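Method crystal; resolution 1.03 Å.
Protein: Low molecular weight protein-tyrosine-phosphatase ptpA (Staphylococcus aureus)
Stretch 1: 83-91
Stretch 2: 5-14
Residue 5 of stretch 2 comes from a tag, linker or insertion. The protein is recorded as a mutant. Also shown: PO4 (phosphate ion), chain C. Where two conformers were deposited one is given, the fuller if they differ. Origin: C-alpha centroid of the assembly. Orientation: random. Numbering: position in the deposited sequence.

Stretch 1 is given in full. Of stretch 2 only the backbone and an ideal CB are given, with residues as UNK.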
ATOM      1  N   ASP A  83      -7.212 -11.022   1.779  1.00 10.84           N
ATOM      2  CA  ASP A  83      -5.922 -11.634   1.489  1.00 11.00           C
ATOM      3  C   ASP A  83      -5.544 -11.247   0.059  1.00  9.97           C
ATOM      4  O   ASP A  83      -6.414 -11.003  -0.778  1.00 10.70           O
ATOM      5  CB  ASP A  83      -6.037 -13.156   1.606  1.00 12.17           C
ATOM      6  CG  ASP A  83      -4.712 -13.844   1.895  1.00 11.91           C
ATOM      7  OD1 ASP A  83      -3.628 -13.215   1.804  1.00 11.34           O
ATOM      8  OD2 ASP A  83      -4.765 -15.048   2.235  1.00 14.92           O
ATOM      9  N   PHE A  84      -4.250 -11.185  -0.203  1.00 10.15           N
ATOM     10  CA  PHE A  84      -3.708 -10.762  -1.467  1.00  8.71           C
ATOM     11  C   PHE A  84      -2.389 -11.515  -1.637  1.00 10.22           C
ATOM     12  O   PHE A  84      -1.826 -12.018  -0.664  1.00 14.97           O
ATOM     13  CB  PHE A  84      -3.416  -9.252  -1.456  1.00  8.30           C
ATOM     14  CG  PHE A  84      -4.608  -8.416  -1.082  1.00  7.63           C
ATOM     15  CD1 PHE A  84      -5.432  -7.929  -2.040  1.00  7.45           C
ATOM     16  CD2 PHE A  84      -4.886  -8.113   0.260  1.00  9.11           C
ATOM     17  CE1 PHE A  84      -6.543  -7.163  -1.698  1.00  9.60           C
ATOM     18  CE2 PHE A  84      -5.974  -7.375   0.596  1.00  9.88           C
ATOM     19  CZ  PHE A  84      -6.798  -6.891  -0.373  1.00 10.22           C
ATOM     20  N   ASP A  85      -1.865 -11.577  -2.847  1.00  8.18           N
ATOM     21  CA  ASP A  85      -0.581 -12.243  -3.037  1.00  8.09           C
ATOM     22  C   ASP A  85       0.540 -11.571  -2.234  1.00  6.91           C
ATOM     23  O   ASP A  85       1.415 -12.262  -1.672  1.00  7.94           O
ATOM     24  CB  ASP A  85      -0.198 -12.281  -4.506  1.00  9.03           C
ATOM     25  CG  ASP A  85      -1.202 -13.057  -5.319  1.00 10.12           C
ATOM     26  OD1 ASP A  85      -1.340 -14.258  -5.061  1.00 19.05           O
ATOM     27  OD2 ASP A  85      -1.921 -12.470  -6.144  1.00 12.38           O
ATOM     28  N   TYR A  86       0.517 -10.235  -2.205  1.00  6.97           N
ATOM     29  CA  TYR A  86       1.501  -9.450  -1.478  1.00  6.28           C
ATOM     30  C   TYR A  86       0.763  -8.408  -0.680  1.00  5.70           C
ATOM     31  O   TYR A  86      -0.119  -7.749  -1.227  1.00  7.10           O
ATOM     32  CB  TYR A  86       2.478  -8.760  -2.425  1.00  7.67           C
ATOM     33  CG  TYR A  86       3.199  -9.762  -3.298  1.00  7.36           C
ATOM     34  CD1 TYR A  86       4.381 -10.369  -2.876  1.00  8.51           C
ATOM     35  CD2 TYR A  86       2.657 -10.152  -4.522  1.00  7.60           C
ATOM     36  CE1 TYR A  86       4.987 -11.365  -3.652  1.00 10.65           C
ATOM     37  CE2 TYR A  86       3.265 -11.121  -5.295  1.00  8.99           C
ATOM     38  CZ  TYR A  86       4.429 -11.695  -4.855  1.00  9.33           C
ATOM     39  OH  TYR A  86       5.027 -12.662  -5.634  1.00 12.15           O
ATOM     40  N   ILE A  87       1.095  -8.295   0.593  1.00  6.20           N
ATOM     41  CA  ILE A  87       0.481  -7.303   1.498  1.00  6.44           C
ATOM     42  C   ILE A  87       1.630  -6.460   2.044  1.00  6.25           C
ATOM     43  O   ILE A  87       2.569  -7.003   2.644  1.00  7.00           O
ATOM     44  CB  ILE A  87      -0.320  -7.975   2.646  1.00  6.09           C
ATOM     45  CG1 ILE A  87      -1.381  -8.919   2.066  1.00  8.11           C
ATOM     46  CG2 ILE A  87      -0.953  -6.925   3.509  1.00  7.57           C
ATOM     47  CD1 ILE A  87      -2.088  -9.678   3.084  1.00 17.96           C
ATOM     48  N   VAL A  88       1.558  -5.150   1.847  1.00  5.14           N
ATOM     49  CA  VAL A  88       2.647  -4.270   2.185  1.00  5.64           C
ATOM     50  C   VAL A  88       2.107  -3.240   3.192  1.00  4.87           C
ATOM     51  O   VAL A  88       1.371  -2.311   2.833  1.00  5.16           O
ATOM     52  CB  VAL A  88       3.234  -3.581   0.948  1.00  5.37           C
ATOM     53  CG1 VAL A  88       4.386  -2.643   1.366  1.00  7.04           C
ATOM     54  CG2 VAL A  88       3.713  -4.642  -0.054  1.00  7.32           C
ATOM     55  N   ALA A  89       2.488  -3.445   4.445  1.00  5.28           N
ATOM     56  CA  ALA A  89       2.045  -2.648   5.576  1.00  5.44           C
ATOM     57  C   ALA A  89       2.937  -1.429   5.740  1.00  5.40           C
ATOM     58  O   ALA A  89       4.109  -1.462   5.390  1.00  6.00           O
ATOM     59  CB  ALA A  89       2.128  -3.497   6.833  1.00  6.45           C
ATOM     60  N   MET A  90       2.398  -0.374   6.374  1.00  5.34           N
ATOM     61  CA  MET A  90       3.197   0.816   6.610  1.00  5.38           C
ATOM     62  C   MET A  90       4.007   0.797   7.898  1.00  5.89           C
ATOM     63  O   MET A  90       5.165   1.246   7.884  1.00  6.68           O
ATOM     64  CB  MET A  90       2.301   2.051   6.543  1.00  5.20           C
ATOM     65  CG  MET A  90       1.632   2.198   5.184  1.00  6.41           C
ATOM     66  SD  MET A  90       2.856   2.582   3.910  1.00  6.48           S
ATOM     67  CE  MET A  90       1.968   2.074   2.472  1.00 13.07           C
ATOM     68  N   ASP A  91       3.425   0.330   8.992  1.00  6.10           N
ATOM     69  CA  ASP A  91       4.092   0.355  10.269  1.00  7.24           C
ATOM     70  C   ASP A  91       3.783  -0.933  11.052  1.00  7.13           C
ATOM     71  O   ASP A  91       3.042  -1.819  10.589  1.00  6.97           O
ATOM     72  CB  ASP A  91       3.743   1.658  11.046  1.00  6.69           C
ATOM     73  CG  ASP A  91       2.302   1.732  11.540  1.00  6.71           C
ATOM     74  OD1 ASP A  91       1.726   0.678  11.802  1.00  7.14           O
ATOM     75  OD2 ASP A  91       1.781   2.879  11.656  1.00  7.13           O
ATOM     76  N   UNK A   5      -0.790 -15.133 -15.086  1.00 15.80           N
ATOM     77  CA  UNK A   5      -1.896 -14.616 -14.322  1.00 13.16           C
ATOM     78  C   UNK A   5      -1.589 -13.262 -13.721  1.00 11.44           C
ATOM     79  O   UNK A   5      -0.448 -12.783 -13.726  1.00 13.62           O
ATOM     80  CB  UNK A   5      -2.279 -15.605 -13.219  1.00 13.16           C
ATOM     81  N   UNK A   6      -2.605 -12.677 -13.149  0.51  8.02           N
ATOM     82  CA  UNK A   6      -2.371 -11.483 -12.424  0.51  7.35           C
ATOM     83  C   UNK A   6      -1.964 -11.806 -11.018  0.51  8.93           C
ATOM     84  O   UNK A   6      -2.290 -12.877 -10.460  0.51  7.80           O
ATOM     85  CB  UNK A   6      -3.609 -10.584 -12.446  0.51  7.35           C
ATOM     86  N   UNK A   7      -1.225 -10.881 -10.439  1.00  7.82           N
ATOM     87  CA  UNK A   7      -0.999 -10.944  -9.024  1.00  7.79           C
ATOM     88  C   UNK A   7      -1.509  -9.648  -8.396  1.00  7.01           C
ATOM     89  O   UNK A   7      -1.538  -8.599  -9.046  1.00  9.07           O
ATOM     90  CB  UNK A   7       0.482 -11.175  -8.715  1.00  7.79           C
ATOM     91  N   UNK A   8      -1.935  -9.758  -7.144  1.00  7.40           N
ATOM     92  CA  UNK A   8      -2.514  -8.646  -6.441  1.00  7.80           C
ATOM     93  C   UNK A   8      -1.607  -8.206  -5.312  1.00  8.26           C
ATOM     94  O   UNK A   8      -1.176  -9.040  -4.505  1.00  9.82           O
ATOM     95  CB  UNK A   8      -3.902  -9.009  -5.909  1.00  7.80           C
ATOM     96  N   UNK A   9      -1.336  -6.903  -5.253  1.00  6.35           N
ATOM     97  CA  UNK A   9      -0.604  -6.310  -4.141  1.00  6.67           C
ATOM     98  C   UNK A   9      -1.488  -5.311  -3.443  1.00  5.56           C
ATOM     99  O   UNK A   9      -2.088  -4.459  -4.102  1.00  6.63           O
ATOM    100  CB  UNK A   9       0.690  -5.646  -4.616  1.00  6.67           C
ATOM    101  N   UNK A  10      -1.565  -5.384  -2.117  1.00  5.64           N
ATOM    102  CA  UNK A  10      -2.324  -4.402  -1.323  1.00  5.15           C
ATOM    103  C   UNK A  10      -1.412  -3.686  -0.390  1.00  4.51           C
ATOM    104  O   UNK A  10      -0.696  -4.318   0.377  1.00  6.48           O
ATOM    105  CB  UNK A  10      -3.454  -5.068  -0.536  1.00  5.15           C
ATOM    106  N   UNK A  11      -1.474  -2.364  -0.409  1.00  4.33           N
ATOM    107  CA  UNK A  11      -0.870  -1.547   0.641  1.00  3.71           C
ATOM    108  C   UNK A  11      -1.884  -1.413   1.761  1.00  3.93           C
ATOM    109  O   UNK A  11      -3.073  -1.183   1.512  1.00  4.77           O
ATOM    110  CB  UNK A  11      -0.441  -0.176   0.115  1.00  3.71           C
ATOM    111  N   UNK A  12      -1.401  -1.459   3.006  1.00  4.36           N
ATOM    112  CA  UNK A  12      -2.312  -1.441   4.165  1.00  4.14           C
ATOM    113  C   UNK A  12      -1.783  -0.504   5.220  1.00  4.52           C
ATOM    114  O   UNK A  12      -0.607  -0.559   5.620  1.00  5.11           O
ATOM    115  CB  UNK A  12      -2.492  -2.843   4.751  1.00  4.14           C
ATOM    116  N   UNK A  13      -2.647   0.406   5.661  1.00  3.93           N
ATOM    117  CA  UNK A  13      -2.350   1.343   6.730  1.00  4.77           C
ATOM    118  C   UNK A  13      -3.498   1.280   7.734  1.00  4.51           C
ATOM    119  O   UNK A  13      -4.181   0.275   7.795  1.00  4.87           O
ATOM    120  CB  UNK A  13      -2.153   2.762   6.192  1.00  4.77           C
ATOM    121  N   UNK A  14      -3.671   2.322   8.556  1.00  4.42           N
ATOM    122  CA  UNK A  14      -4.749   2.304   9.553  1.00  4.52           C
ATOM    123  C   UNK A  14      -6.050   2.803   8.948  1.00  4.46           C
ATOM    124  O   UNK A  14      -7.085   2.124   8.967  1.00  5.20           O
ATOM    125  CB  UNK A  14      -4.376   3.156  10.768  1.00  4.52           C
TER
HETATM  126  P   PO4 C 201      -3.424   6.455   7.318  1.00  5.14           P
HETATM  127  O1  PO4 C 201      -2.124   6.520   6.561  1.00  5.18           O
HETATM  128  O2  PO4 C 201      -3.453   5.324   8.320  1.00  5.53           O
HETATM  129  O3  PO4 C 201      -3.590   7.811   8.079  1.00  5.26           O
HETATM  130  O4  PO4 C 201      -4.610   6.413   6.383  1.00  6.16           O

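Two parallel strands run side by side here, so the backbone of stretch 2 is largely spoken for, and the choices lie in what each CB meets.

Positions 5 and 6 come first and constrain little. At neither does an ideal CB find anything of stretch 1 within 5.5 Å, so almost any residue would do. Position 5 is Gly5, which comes from a tag; position 6 is Met6, whose side chain starts sideways and ends farther away.

At position 7 the CA-to-CB bond points toward stretch 1, with Asp85 OD2 3.7 Å and Tyr86 CE2 4.4 Å from the ideal CB. A carboxylate would crowd the acid; a small or branched apolar residue, or a polar donor, would fit. It is Val7, whose CG2 lies 4.3 Å from Tyr86 CE2, at the edge of the ring.

Position 8 offers its backbone N to Asp85 OD2 and its carbonyl to Tyr86 N. Its CB leaves sideways, near the same carboxylate and Phe84, so a basic or neutral polar side chain looks the easy answer. The deposited residue is Asp8, a second acid. Asp8 N donates to Asp85 OD2 at 2.9 Å, while Asp8 OD2 stands 3.8 Å from Asp85 OD2. Water 2 lies 2.7 Å from Asp8 OD2 and 2.9 Å from Asp85 OD2, within hydrogen-bonding reach of both like charges, though it has too few protons for every acceptor around it.

Position 9 shares a sheet face with Tyr86 and Val88. Strand angles and flanking apolar side chains favour a beta-branched or other aliphatic residue. Val9 fits, its CG2 4.0 Å from both Tyr86 CB and Val88 CG2.

Position 10 turns to the other face, where the Phe84 ring leaves the ideal CB just 3.5 Å from Phe84 CD2. Heavy atoms beyond CB would have to steer clear of that ring, so alanine or glycine is the simple choice. Ala10 sets its CB 3.5 Å from the centroid of the Phe84 ring, nearly on the ring normal, a CH-pi contact. Its backbone holds the register: Ala10 N donates to Tyr86 O at 2.9 Å, and Val88 N to Ala10 O at 2.8 Å.

Position 11 returns to the face of Val88, with Met90 CE 4.1 Å from the ideal CB. Large apolar residues, aliphatic or aromatic, suit it. Phe11 brings CD1 to 3.7 Å from Val88 CB and 4.0 Å from Met90 CE.

Position 12 faces Ile87 and Ala89, whose small side chain asks little room; valine, isoleucine or leucine would suit. Val12 packs CG2 3.7 Å from Ile87 CG2, and Val12 N donates to Val88 O at 2.9 Å.

At position 13 CB points sideways, 4.0 Å from Met90 CG, with phosphate beyond; a small residue, polar or not, is plausible. Cys13 places SG 3.3 Å from PO4 O4.

At position 14 stretch 1 sets no preference; Leu14 N is weakly hydrogen-bonded to PO4 O2 at 3.0 Å.

Stretch 2 5-14: GMVDVAFVCL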
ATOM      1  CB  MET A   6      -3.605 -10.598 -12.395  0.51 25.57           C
ATOM      2  CG  MET A   6      -3.251  -9.250 -11.844  0.51 30.17           C
ATOM      3  SD  MET A   6      -3.148  -7.972 -13.068  0.51 12.64           S
ATOM      4  CE  MET A   6      -3.194  -8.810 -14.647  0.51 27.02           C
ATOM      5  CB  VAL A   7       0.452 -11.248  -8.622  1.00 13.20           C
ATOM      6  CG1 VAL A   7       0.905 -12.592  -9.207  1.00 21.69           C
ATOM      7  CG2 VAL A   7       1.322 -10.171  -9.023  1.00 15.57           C
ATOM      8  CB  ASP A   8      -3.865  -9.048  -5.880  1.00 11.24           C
ATOM      9  CG  ASP A   8      -4.847  -9.360  -6.958  1.00 11.09           C
ATOM     10  OD1 ASP A   8      -5.380  -8.415  -7.563  1.00 10.71           O
ATOM     11  OD2 ASP A   8      -5.065 -10.558  -7.230  1.00 20.03           O
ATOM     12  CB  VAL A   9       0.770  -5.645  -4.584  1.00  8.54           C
ATOM     13  CG1 VAL A   9       0.636  -4.655  -5.685  1.00 11.71           C
ATOM     14  CG2 VAL A   9       1.511  -5.053  -3.421  1.00  9.23           C
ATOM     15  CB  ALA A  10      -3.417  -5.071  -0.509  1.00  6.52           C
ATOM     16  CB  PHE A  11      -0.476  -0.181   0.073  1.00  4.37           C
ATOM     17  CG  PHE A  11       0.586  -0.267  -0.969  1.00  4.17           C
ATOM     18  CD1 PHE A  11       1.917  -0.455  -0.595  1.00  4.57           C
ATOM     19  CD2 PHE A  11       0.268  -0.206  -2.316  1.00  5.00           C
ATOM     20  CE1 PHE A  11       2.906  -0.545  -1.566  1.00  5.84           C
ATOM     21  CE2 PHE A  11       1.255  -0.265  -3.270  1.00  5.52           C
ATOM     22  CZ  PHE A  11       2.565  -0.451  -2.915  1.00  5.90           C
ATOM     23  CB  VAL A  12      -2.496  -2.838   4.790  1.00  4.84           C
ATOM     24  CG1 VAL A  12      -3.473  -2.783   5.935  1.00  6.53           C
ATOM     25  CG2 VAL A  12      -2.982  -3.836   3.740  1.00  6.37           C
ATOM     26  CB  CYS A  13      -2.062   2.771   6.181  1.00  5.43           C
ATOM     27  SG  CYS A  13      -3.432   3.512   5.260  1.00  5.15           S
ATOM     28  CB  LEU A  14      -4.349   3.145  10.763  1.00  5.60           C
ATOM     29  CG  LEU A  14      -5.447   3.252  11.830  1.00  7.31           C
ATOM     30  CD1 LEU A  14      -5.819   1.907  12.400  1.00  9.42           C
ATOM     31  CD2 LEU A  14      -5.040   4.204  12.927  1.00 12.45           C
TER
HETATM   32  O   HOH W   1      -4.422 -12.125  -4.461  1.00 25.43           O
HETATM   33  O   HOH W   2      -4.296 -13.104  -7.754  1.00 26.82           O
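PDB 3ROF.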